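MIPZ (PDB 2XJ9) is an ATPase that positions the division plane in Caulobacter crescentus, inhibiting cell division and binding the nucleoid, probably as a nucleotide-bound dimer. Local coordinates at residues His24-Leu29 against Arg50-Arg55; Ile64-Pro69 against Pro239-Val244; Arg221-Glu226 against Leu232-Leu237. The protein carries 1 engineered substitution. One frame throughout, in Å; residues are numbered along the deposited sequence.

Interaction 1: residues His24-Leu29 against Arg50-Arg55; sequences HLVTAL and RFFENR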
loop_
_atom_site.group_PDB
_atom_site.type_symbol
_atom_site.label_atom_id
_atom_site.label_comp_id
_atom_site.label_asym_id
_atom_site.label_seq_id
_atom_site.Cartn_x
_atom_site.Cartn_y
_atom_site.Cartn_z
ATOM N N HIS A 24 -3.276 15.541 -5.003
ATOM C CA HIS A 24 -2.455 16.664 -5.421
ATOM C C HIS A 24 -2.768 17.070 -6.872
ATOM O O HIS A 24 -2.688 18.249 -7.222
ATOM C CB HIS A 24 -0.966 16.353 -5.235
ATOM C CG HIS A 24 -0.521 16.275 -3.799
ATOM N ND1 HIS A 24 0.121 17.314 -3.154
ATOM C CD2 HIS A 24 -0.597 15.272 -2.893
ATOM C CE1 HIS A 24 0.412 16.957 -1.915
ATOM N NE2 HIS A 24 -0.021 15.725 -1.730
ATOM N N LEU A 25 -3.128 16.096 -7.709
ATOM C CA LEU A 25 -3.647 16.388 -9.046
ATOM C C LEU A 25 -4.906 17.228 -8.990
ATOM O O LEU A 25 -4.994 18.257 -9.640
ATOM C CB LEU A 25 -3.944 15.120 -9.843
ATOM C CG LEU A 25 -2.837 14.919 -10.863
ATOM C CD1 LEU A 25 -1.637 15.650 -10.331
ATOM C CD2 LEU A 25 -2.488 13.478 -11.118
ATOM N N VAL A 26 -5.899 16.774 -8.245
ATOM C CA VAL A 26 -7.111 17.554 -8.074
ATOM C C VAL A 26 -6.789 18.962 -7.614
ATOM O O VAL A 26 -7.213 19.944 -8.205
ATOM C CB VAL A 26 -8.001 16.923 -7.032
ATOM C CG1 VAL A 26 -9.112 17.875 -6.647
ATOM C CG2 VAL A 26 -8.539 15.650 -7.556
ATOM N N THR A 27 -6.021 19.054 -6.547
ATOM C CA THR A 27 -5.718 20.344 -5.957
ATOM C C THR A 27 -4.986 21.277 -6.935
ATOM O O THR A 27 -5.237 22.454 -6.938
ATOM C CB THR A 27 -4.935 20.178 -4.639
ATOM O OG1 THR A 27 -5.514 21.025 -3.657
ATOM C CG2 THR A 27 -3.451 20.526 -4.831
ATOM N N ALA A 28 -4.090 20.751 -7.758
ATOM C CA ALA A 28 -3.400 21.567 -8.753
ATOM C C ALA A 28 -4.365 22.053 -9.830
ATOM O O ALA A 28 -4.341 23.220 -10.198
ATOM C CB ALA A 28 -2.270 20.785 -9.388
ATOM N N LEU A 29 -5.208 21.151 -10.333
ATOM C CA LEU A 29 -6.230 21.486 -11.325
ATOM C C LEU A 29 -7.177 22.572 -10.836
ATOM O O LEU A 29 -7.299 23.617 -11.450
ATOM C CB LEU A 29 -7.022 20.248 -11.724
ATOM C CG LEU A 29 -6.173 19.305 -12.558
ATOM C CD1 LEU A 29 -6.792 17.955 -12.685
ATOM C CD2 LEU A 29 -5.938 19.909 -13.922
ATOM N N ARG A 50 -12.048 10.939 2.284
ATOM C CA ARG A 50 -11.636 11.436 3.590
ATOM C C ARG A 50 -10.838 12.732 3.478
ATOM O O ARG A 50 -11.026 13.637 4.283
ATOM C CB ARG A 50 -10.795 10.383 4.321
ATOM C CG ARG A 50 -11.535 9.075 4.650
ATOM C CD ARG A 50 -12.157 9.065 6.055
ATOM N NE ARG A 50 -12.279 10.413 6.610
ATOM C CZ ARG A 50 -11.520 10.890 7.595
ATOM N NH1 ARG A 50 -11.687 12.135 8.028
ATOM N NH2 ARG A 50 -10.594 10.123 8.152
ATOM N N PHE A 51 -9.934 12.829 2.505
ATOM C CA PHE A 51 -9.165 14.052 2.385
ATOM C C PHE A 51 -10.098 15.236 2.309
ATOM O O PHE A 51 -9.966 16.188 3.056
ATOM C CB PHE A 51 -8.248 14.050 1.172
ATOM C CG PHE A 51 -7.451 15.321 1.025
ATOM C CD1 PHE A 51 -6.336 15.552 1.816
ATOM C CD2 PHE A 51 -7.826 16.294 0.114
ATOM C CE1 PHE A 51 -5.607 16.737 1.687
ATOM C CE2 PHE A 51 -7.108 17.483 -0.014
ATOM C CZ PHE A 51 -6.004 17.708 0.764
ATOM N N PHE A 52 -11.073 15.154 1.416
ATOM C CA PHE A 52 -11.944 16.289 1.128
ATOM C C PHE A 52 -13.048 16.514 2.158
ATOM O O PHE A 52 -13.503 17.642 2.345
ATOM C CB PHE A 52 -12.479 16.216 -0.301
ATOM C CG PHE A 52 -11.418 16.414 -1.336
ATOM C CD1 PHE A 52 -10.959 15.360 -2.093
ATOM C CD2 PHE A 52 -10.846 17.660 -1.521
ATOM C CE1 PHE A 52 -9.971 15.547 -3.033
ATOM C CE2 PHE A 52 -9.861 17.858 -2.450
ATOM C CZ PHE A 52 -9.418 16.803 -3.209
ATOM N N GLU A 53 -13.474 15.463 2.845
ATOM C CA GLU A 53 -14.276 15.686 4.048
ATOM C C GLU A 53 -13.516 16.506 5.106
ATOM O O GLU A 53 -14.122 17.310 5.809
ATOM C CB GLU A 53 -14.755 14.376 4.653
ATOM C CG GLU A 53 -15.626 13.581 3.728
ATOM C CD GLU A 53 -15.969 12.217 4.279
ATOM O OE1 GLU A 53 -15.397 11.848 5.350
ATOM O OE2 GLU A 53 -16.804 11.528 3.629
ATOM N N ASN A 54 -12.201 16.303 5.211
ATOM C CA ASN A 54 -11.391 17.068 6.143
ATOM C C ASN A 54 -11.209 18.501 5.667
ATOM O O ASN A 54 -11.088 19.414 6.479
ATOM C CB ASN A 54 -10.016 16.414 6.357
ATOM C CG ASN A 54 -10.106 15.009 6.944
ATOM O OD1 ASN A 54 -11.013 14.700 7.715
ATOM N ND2 ASN A 54 -9.156 14.152 6.575
ATOM N N ARG A 55 -11.179 18.692 4.349
ATOM C CA ARG A 55 -11.003 20.021 3.773
ATOM C C ARG A 55 -12.245 20.830 4.047
ATOM O O ARG A 55 -12.188 21.945 4.573
ATOM C CB ARG A 55 -10.799 19.916 2.273
ATOM C CG ARG A 55 -10.409 21.212 1.570
ATOM C CD ARG A 55 -10.016 20.885 0.140
ATOM N NE ARG A 55 -9.558 22.029 -0.624
ATOM C CZ ARG A 55 -8.284 22.329 -0.842
ATOM N NH1 ARG A 55 -7.333 21.581 -0.342
ATOM N NH2 ARG A 55 -7.956 23.391 -1.559
#
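Helices 18-30 and 47-62 pass with CA of Thr27 and CA of Phe52 10.3 Å apart, a spacing wide enough for side chains to bridge at two points. At the first, Val26 and Phe52 approach from opposite directions, and methyl CG1 of Val26 reaches CZ at the far end of the ring, 3.6 Å away, meeting it obliquely. CG1 stands anti to the backbone N of Val26 (chi1 168°), which directs this branch at the aromatic tip. Phe51, one residue earlier on the same helix, turns its edge to a face of Phe52, its CD2 lying 3.5 Å above the ring centre.

In this P-loop NTPase fold the first turns of the two helices hold the magnesium ligands Ser19 and Thr47. Both helices flank strand 36-40 of the parallel sheet, where Val38 lies against Val26 and Phe52 alike; Pro69 also packs on Phe52.

At the second point Arg55 stretches its chain, extended from CG to NE, across Thr27 at about a right angle. Thr27 OG1 stays 3.8 Å from NH1 of Arg55, too far for a hydrogen bond, and meets the guanidinium obliquely. This buried charge is satisfied elsewhere: NH2 pairs with the carboxylate of Asp236 and bonds to Pro67 O, while NH1 bonds to Gly231 O.

Interaction 2: residues Ile64-Pro69 against Pro239-Val244; sequences IELPEP and PQVRPV
Val241 presents one methyl, CG2, to two apolar side chains, Ile64 and Leu66, and through this small patch two loops of the P-loop NTPase fold meet at its periphery. Residues 64-69 lead from helix 47-62 into strand 70-72, an outermost strand of the parallel sheet; residues 239-244 belong to the long connection between strand 213-215 and helix 249-263. Neither segment has regular secondary structure, and the contact between them is wholly apolar.

The denser part centres on Val241, which is buried. Ile64 crosses it at about a right angle, with a nearest approach of 3.2 Å between its terminal CD1 and Val241 CG2. Leu66 instead comes tip to tip, its CD1 4.2 Å from the same methyl. With CG1 of Val241 anti to the backbone N (chi1 -176°), CG2 falls anti to the carbonyl carbon and is the branch that meets both partners. Leu59 of helix 47-62 backs both Ile64 and Leu66, and Leu66 also lies against Tyr31 and Asp236.

On the other side the packing thins out. Ile64 and Leu66 are only partly buried, and exposed Gln240, though its CB heads toward the first loop, keeps that atom 5.1 Å from Ile64 CD1. Two residues on from the valine, Pro243 packs on Leu232 instead. Within the first loop, the two methyls that share the valine sit side by side, CD1 of Ile64 4.3 Å from CD1 of Leu66.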
loop_
_atom_site.group_PDB
_atom_site.type_symbol
_atom_site.label_atom_id
_atom_site.label_comp_id
_atom_site.label_asym_id
_atom_site.label_seq_id
_atom_site.Cartn_x
_atom_site.Cartn_y
_atom_site.Cartn_z
ATOM N N ILE A 64 -12.193 30.429 6.113
ATOM C CA ILE A 64 -11.516 30.926 4.928
ATOM C C ILE A 64 -12.063 30.188 3.697
ATOM O O ILE A 64 -12.875 29.271 3.825
ATOM C CB ILE A 64 -9.969 30.837 5.049
ATOM C CG1 ILE A 64 -9.399 29.903 3.994
ATOM C CG2 ILE A 64 -9.536 30.409 6.465
ATOM C CD1 ILE A 64 -7.902 29.916 3.967
ATOM N N GLU A 65 -11.654 30.611 2.508
ATOM C CA GLU A 65 -12.205 30.035 1.283
ATOM C C GLU A 65 -11.135 29.556 0.314
ATOM O O GLU A 65 -10.146 30.248 0.043
ATOM C CB GLU A 65 -13.119 31.027 0.564
ATOM C CG GLU A 65 -14.341 31.449 1.361
ATOM C CD GLU A 65 -15.536 31.744 0.470
ATOM O OE1 GLU A 65 -15.953 32.926 0.392
ATOM O OE2 GLU A 65 -16.058 30.786 -0.147
ATOM N N LEU A 66 -11.354 28.363 -0.215
ATOM C CA LEU A 66 -10.406 27.771 -1.128
ATOM C C LEU A 66 -11.197 26.904 -2.058
ATOM O O LEU A 66 -12.307 26.492 -1.730
ATOM C CB LEU A 66 -9.377 26.922 -0.380
ATOM C CG LEU A 66 -8.408 27.617 0.572
ATOM C CD1 LEU A 66 -7.605 26.586 1.314
ATOM C CD2 LEU A 66 -7.484 28.565 -0.160
ATOM N N PRO A 67 -10.627 26.615 -3.221
ATOM C CA PRO A 67 -11.281 25.758 -4.214
ATOM C C PRO A 67 -11.570 24.377 -3.633
ATOM O O PRO A 67 -10.684 23.790 -3.023
ATOM C CB PRO A 67 -10.224 25.617 -5.313
ATOM C CG PRO A 67 -9.166 26.643 -5.009
ATOM C CD PRO A 67 -9.242 26.962 -3.568
ATOM N N GLU A 68 -12.783 23.868 -3.818
ATOM C CA GLU A 68 -13.100 22.482 -3.475
ATOM C C GLU A 68 -13.540 21.700 -4.719
ATOM O O GLU A 68 -14.211 22.234 -5.578
ATOM C CB GLU A 68 -14.177 22.446 -2.398
ATOM C CG GLU A 68 -13.699 22.956 -1.042
ATOM C CD GLU A 68 -14.837 23.400 -0.148
ATOM O OE1 GLU A 68 -15.690 22.562 0.228
ATOM O OE2 GLU A 68 -14.888 24.609 0.164
ATOM N N PRO A 69 -13.143 20.427 -4.832
ATOM C CA PRO A 69 -13.580 19.714 -6.026
ATOM C C PRO A 69 -15.044 19.380 -5.869
ATOM O O PRO A 69 -15.673 19.881 -4.947
ATOM C CB PRO A 69 -12.750 18.417 -5.999
ATOM C CG PRO A 69 -12.083 18.358 -4.695
ATOM C CD PRO A 69 -12.566 19.508 -3.843
ATOM N N PRO A 239 0.393 32.797 2.372
ATOM C CA PRO A 239 0.497 33.595 3.595
ATOM C C PRO A 239 -0.708 33.455 4.531
ATOM O O PRO A 239 -0.528 33.491 5.755
ATOM C CB PRO A 239 0.543 35.025 3.056
ATOM C CG PRO A 239 1.179 34.912 1.725
ATOM C CD PRO A 239 0.828 33.558 1.185
ATOM N N GLN A 240 -1.910 33.319 3.970
ATOM C CA GLN A 240 -3.135 33.241 4.774
ATOM C C GLN A 240 -3.310 31.854 5.384
ATOM O O GLN A 240 -3.673 31.707 6.556
ATOM C CB GLN A 240 -4.369 33.578 3.928
ATOM C CG GLN A 240 -4.270 34.883 3.138
ATOM C CD GLN A 240 -3.879 34.665 1.679
ATOM O OE1 GLN A 240 -4.669 34.150 0.878
ATOM N NE2 GLN A 240 -2.656 35.054 1.331
ATOM N N VAL A 241 -3.055 30.841 4.564
ATOM C CA VAL A 241 -3.150 29.450 4.978
ATOM C C VAL A 241 -1.793 28.960 5.466
ATOM O O VAL A 241 -0.863 28.783 4.670
ATOM C CB VAL A 241 -3.589 28.565 3.801
ATOM C CG1 VAL A 241 -3.772 27.130 4.255
ATOM C CG2 VAL A 241 -4.867 29.106 3.176
ATOM N N ARG A 242 -1.677 28.743 6.772
ATOM C CA ARG A 242 -0.419 28.275 7.342
ATOM C C ARG A 242 -0.621 27.559 8.669
ATOM O O ARG A 242 -0.395 28.132 9.735
ATOM C CB ARG A 242 0.566 29.432 7.502
ATOM C CG ARG A 242 0.049 30.570 8.364
ATOM C CD ARG A 242 1.142 31.581 8.603
ATOM N NE ARG A 242 2.455 30.977 8.380
ATOM C CZ ARG A 242 3.022 30.086 9.191
ATOM N NH1 ARG A 242 4.221 29.591 8.904
ATOM N NH2 ARG A 242 2.394 29.686 10.290
ATOM N N PRO A 243 -1.040 26.289 8.605
ATOM C CA PRO A 243 -1.214 25.461 9.799
ATOM C C PRO A 243 0.117 24.815 10.160
ATOM O O PRO A 243 0.247 24.163 11.199
ATOM C CB PRO A 243 -2.209 24.391 9.328
ATOM C CG PRO A 243 -2.240 24.494 7.778
ATOM C CD PRO A 243 -1.217 25.500 7.376
ATOM N N VAL A 244 1.101 25.019 9.289
ATOM C CA VAL A 244 2.390 24.361 9.411
ATOM C C VAL A 244 3.582 25.225 8.965
ATOM O O VAL A 244 3.584 25.780 7.868
ATOM C CB VAL A 244 2.382 23.042 8.642
ATOM C CG1 VAL A 244 3.722 22.824 7.928
ATOM C CG2 VAL A 244 2.020 21.890 9.586
#

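Interaction 3: residues Arg221-Glu226 against Leu232-Leu237; sequences RVIYRE and LTIADL. With AGS (phosphothiophosphoric acid-adenylate ester), chain D.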
loop_
_atom_site.group_PDB
_atom_site.type_symbol
_atom_site.label_atom_id
_atom_site.label_comp_id
_atom_site.label_asym_id
_atom_site.label_seq_id
_atom_site.Cartn_x
_atom_site.Cartn_y
_atom_site.Cartn_z
ATOM N N ARG A 221 8.555 13.024 1.069
ATOM C CA ARG A 221 8.519 14.361 1.628
ATOM C C ARG A 221 7.376 14.534 2.589
ATOM O O ARG A 221 6.216 14.432 2.206
ATOM C CB ARG A 221 8.342 15.371 0.520
ATOM C CG ARG A 221 9.567 15.571 -0.309
ATOM C CD ARG A 221 9.657 17.019 -0.736
ATOM N NE ARG A 221 10.969 17.330 -1.280
ATOM C CZ ARG A 221 11.278 17.185 -2.560
ATOM N NH1 ARG A 221 10.361 16.737 -3.406
ATOM N NH2 ARG A 221 12.496 17.487 -2.992
ATOM N N VAL A 222 7.700 14.845 3.829
ATOM C CA VAL A 222 6.701 15.089 4.855
ATOM C C VAL A 222 5.510 15.930 4.397
ATOM O O VAL A 222 4.384 15.695 4.818
ATOM C CB VAL A 222 7.341 15.822 6.056
ATOM C CG1 VAL A 222 6.579 15.511 7.338
ATOM C CG2 VAL A 222 8.812 15.436 6.183
ATOM N N ILE A 223 5.776 16.928 3.562
ATOM C CA ILE A 223 4.764 17.884 3.151
ATOM C C ILE A 223 3.705 17.222 2.258
ATOM O O ILE A 223 2.586 17.744 2.090
ATOM C CB ILE A 223 5.402 19.122 2.443
ATOM C CG1 ILE A 223 4.356 20.208 2.190
ATOM C CG2 ILE A 223 6.075 18.720 1.148
ATOM C CD1 ILE A 223 3.753 20.768 3.458
ATOM N N TYR A 224 4.048 16.060 1.705
ATOM C CA TYR A 224 3.106 15.323 0.862
ATOM C C TYR A 224 2.121 14.508 1.690
ATOM O O TYR A 224 1.222 13.858 1.146
ATOM C CB TYR A 224 3.850 14.388 -0.077
ATOM C CG TYR A 224 4.535 15.063 -1.254
ATOM C CD1 TYR A 224 4.035 16.235 -1.805
ATOM C CD2 TYR A 224 5.690 14.530 -1.808
ATOM C CE1 TYR A 224 4.670 16.850 -2.874
ATOM C CE2 TYR A 224 6.313 15.136 -2.865
ATOM C CZ TYR A 224 5.797 16.292 -3.396
ATOM O OH TYR A 224 6.415 16.893 -4.457
ATOM N N ARG A 225 2.283 14.543 3.009
ATOM C CA ARG A 225 1.616 13.565 3.845
ATOM C C ARG A 225 1.154 14.213 5.111
ATOM O O ARG A 225 0.288 13.701 5.804
ATOM C CB ARG A 225 2.583 12.433 4.176
ATOM C CG ARG A 225 2.766 12.266 5.637
ATOM C CD ARG A 225 3.575 11.062 5.966
ATOM N NE ARG A 225 4.960 11.205 5.706
ATOM C CZ ARG A 225 5.822 10.324 5.229
ATOM N NH1 ARG A 225 7.060 10.756 5.127
ATOM N NH2 ARG A 225 5.506 9.092 4.841
ATOM N N GLU A 226 1.749 15.359 5.395
ATOM C CA GLU A 226 1.662 16.001 6.697
ATOM C C GLU A 226 0.360 16.773 6.870
ATOM O O GLU A 226 -0.081 16.994 7.995
ATOM C CB GLU A 226 2.852 16.936 6.863
ATOM C CG GLU A 226 2.867 17.692 8.160
ATOM C CD GLU A 226 3.986 18.725 8.224
ATOM O OE1 GLU A 226 4.274 19.346 7.172
ATOM O OE2 GLU A 226 4.571 18.913 9.320
ATOM N N LEU A 232 -5.518 19.683 3.174
ATOM C CA LEU A 232 -4.833 20.731 2.441
ATOM C C LEU A 232 -3.621 20.126 1.722
ATOM O O LEU A 232 -3.223 18.992 2.010
ATOM C CB LEU A 232 -4.359 21.819 3.401
ATOM C CG LEU A 232 -5.291 22.507 4.411
ATOM C CD1 LEU A 232 -4.485 23.377 5.381
ATOM C CD2 LEU A 232 -6.336 23.341 3.715
ATOM N N THR A 233 -3.032 20.881 0.793
ATOM C CA THR A 233 -1.798 20.461 0.120
ATOM C C THR A 233 -0.849 21.657 -0.023
ATOM O O THR A 233 -1.193 22.760 0.398
ATOM C CB THR A 233 -2.096 19.870 -1.271
ATOM O OG1 THR A 233 -2.318 20.930 -2.198
ATOM C CG2 THR A 233 -3.328 18.997 -1.230
ATOM N N ILE A 234 0.336 21.450 -0.599
ATOM C CA ILE A 234 1.273 22.564 -0.810
ATOM C C ILE A 234 0.637 23.680 -1.636
ATOM O O ILE A 234 0.921 24.865 -1.438
ATOM C CB ILE A 234 2.579 22.155 -1.547
ATOM C CG1 ILE A 234 2.586 20.678 -1.886
ATOM C CG2 ILE A 234 3.794 22.545 -0.752
ATOM C CD1 ILE A 234 1.760 20.357 -3.090
ATOM N N ALA A 235 -0.203 23.286 -2.584
ATOM C CA ALA A 235 -0.839 24.229 -3.473
ATOM C C ALA A 235 -1.738 25.208 -2.713
ATOM O O ALA A 235 -2.199 26.188 -3.280
ATOM C CB ALA A 235 -1.630 23.482 -4.520
ATOM N N ASP A 236 -1.978 24.942 -1.433
ATOM C CA ASP A 236 -2.823 25.797 -0.609
ATOM C C ASP A 236 -2.030 26.759 0.261
ATOM O O ASP A 236 -2.597 27.644 0.891
ATOM C CB ASP A 236 -3.673 24.949 0.318
ATOM C CG ASP A 236 -4.744 24.213 -0.401
ATOM O OD1 ASP A 236 -4.771 22.972 -0.290
ATOM O OD2 ASP A 236 -5.564 24.876 -1.065
ATOM N N LEU A 237 -0.719 26.580 0.317
ATOM C CA LEU A 237 0.065 27.263 1.331
ATOM C C LEU A 237 0.550 28.659 0.971
ATOM O O LEU A 237 1.745 28.945 0.958
ATOM C CB LEU A 237 1.201 26.383 1.837
ATOM C CG LEU A 237 0.687 25.112 2.507
ATOM C CD1 LEU A 237 1.855 24.333 3.061
ATOM C CD2 LEU A 237 -0.302 25.455 3.590
HETATM P PG AGS D . -3.633 1.965 -1.077
HETATM S S1G AGS D . -3.446 0.589 -1.717
HETATM O O2G AGS D . -3.801 1.965 0.427
HETATM O O3G AGS D . -4.662 2.869 -1.720
HETATM P PB AGS D . -2.098 4.159 -2.119
HETATM O O1B AGS D . -1.551 3.780 -3.477
HETATM O O2B AGS D . -3.354 4.963 -1.896
HETATM O O3B AGS D . -2.239 2.756 -1.324
HETATM P PA AGS D . -0.925 6.249 -0.583
HETATM O O1A AGS D . -1.204 7.390 -1.538
HETATM O O2A AGS D . -1.762 6.095 0.634
HETATM O O3A AGS D . -0.882 4.867 -1.365
HETATM O "O5'" AGS D . 0.615 6.297 -0.148
HETATM C "C5'" AGS D . 1.127 5.303 0.724
HETATM C "C4'" AGS D . 1.743 5.956 1.971
HETATM O "O4'" AGS D . 2.808 6.737 1.496
HETATM C "C3'" AGS D . 0.854 6.943 2.707
HETATM O "O3'" AGS D . 1.199 6.927 4.081
HETATM C "C2'" AGS D . 1.205 8.323 2.197
HETATM O "O2'" AGS D . 0.978 9.272 3.249
HETATM C "C1'" AGS D . 2.661 8.115 1.836
HETATM N N9 AGS D . 3.243 8.753 0.633
HETATM C C8 AGS D . 2.950 8.452 -0.654
HETATM N N7 AGS D . 3.711 9.184 -1.517
HETATM C C5 AGS D . 4.520 9.943 -0.755
HETATM C C6 AGS D . 5.561 10.926 -1.012
HETATM N N6 AGS D . 5.881 11.241 -2.283
HETATM N N1 AGS D . 6.166 11.478 0.060
HETATM C C2 AGS D . 5.850 11.178 1.330
HETATM N N3 AGS D . 4.908 10.292 1.643
HETATM C C4 AGS D . 4.229 9.654 0.656
#
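Tyr224 OH is held by two groups of helix 249-263, through a hydrogen bond to the carboxylate of Glu256 and a weak one to Ala253 O, while its ring lies between the adenine and Ile234. This is the adenine-side loop of a P-loop NTPase of the MinD/ParA type, placed after strand 213-215, and it lines the pocket of the bound ATP analogue AGS. The base is read by main chain: Arg221 N donates to AGS N1 over 3.0 Å, with an N-H...N angle of 156°. Tyr224 has the same N1 in its ring plane, at the edge, and its CD2 comes 3.3 Å from AGS N6. CG anti to the carbonyl carbon (chi1 -75°) puts the ring there.

Arg225, its chain bent at chi3 (74°), brings one guanidinium face over AGS N3, with NH2 3.5 Å away and the base atom offset toward the rim. NH1 makes a salt bridge to Glu192 of the second subunit, which also supplies Lys13, Ser136 and Asp139 to the nucleotide, as expected of an ATP-sandwich dimer. With an alanine in place of Arg225, the glutamate of the second subunit would probably lose its cationic mate and the N3 side of the adenine its cover.

Behind the pocket, residues 234-236 form a short 3-10 turn, secured by Thr233 N donating 2.9 Å to the anti lone pair of Asp236 OD1. Its Ile234 crosses Ile223 obliquely, CG2 lying 3.8 Å from Ile223 CG1, and touches Tyr224 more loosely through CG1. Farther along, Ile223 and Leu237 meet tip to tip, CD1 to CD1 at 4.1 Å.

In the fold
Interactions 1 and 3 are buried, whereas interaction 2 lies farther out, about 22 Å from the chain's centre against 12 and 16 Å. Interaction 1 joins two helices beside the sheet; the other two draw on the long connection between strand 213-215 and helix 249-263, interaction 3 being nested inside the loop that interaction 2 closes. None has a hydrogen bond between its segments; interactions 2 and 3 meet through apolar side chains alone, while interaction 1 also sets a threonine beside an arginine. Arg55 ties interaction 1 to both of the others, and Val241 packs against the Asp236 backbone. Interaction 3 alone contains nucleotide-pocket residues, joining hydrophobic packing to base recognition and a cross-subunit charge pair.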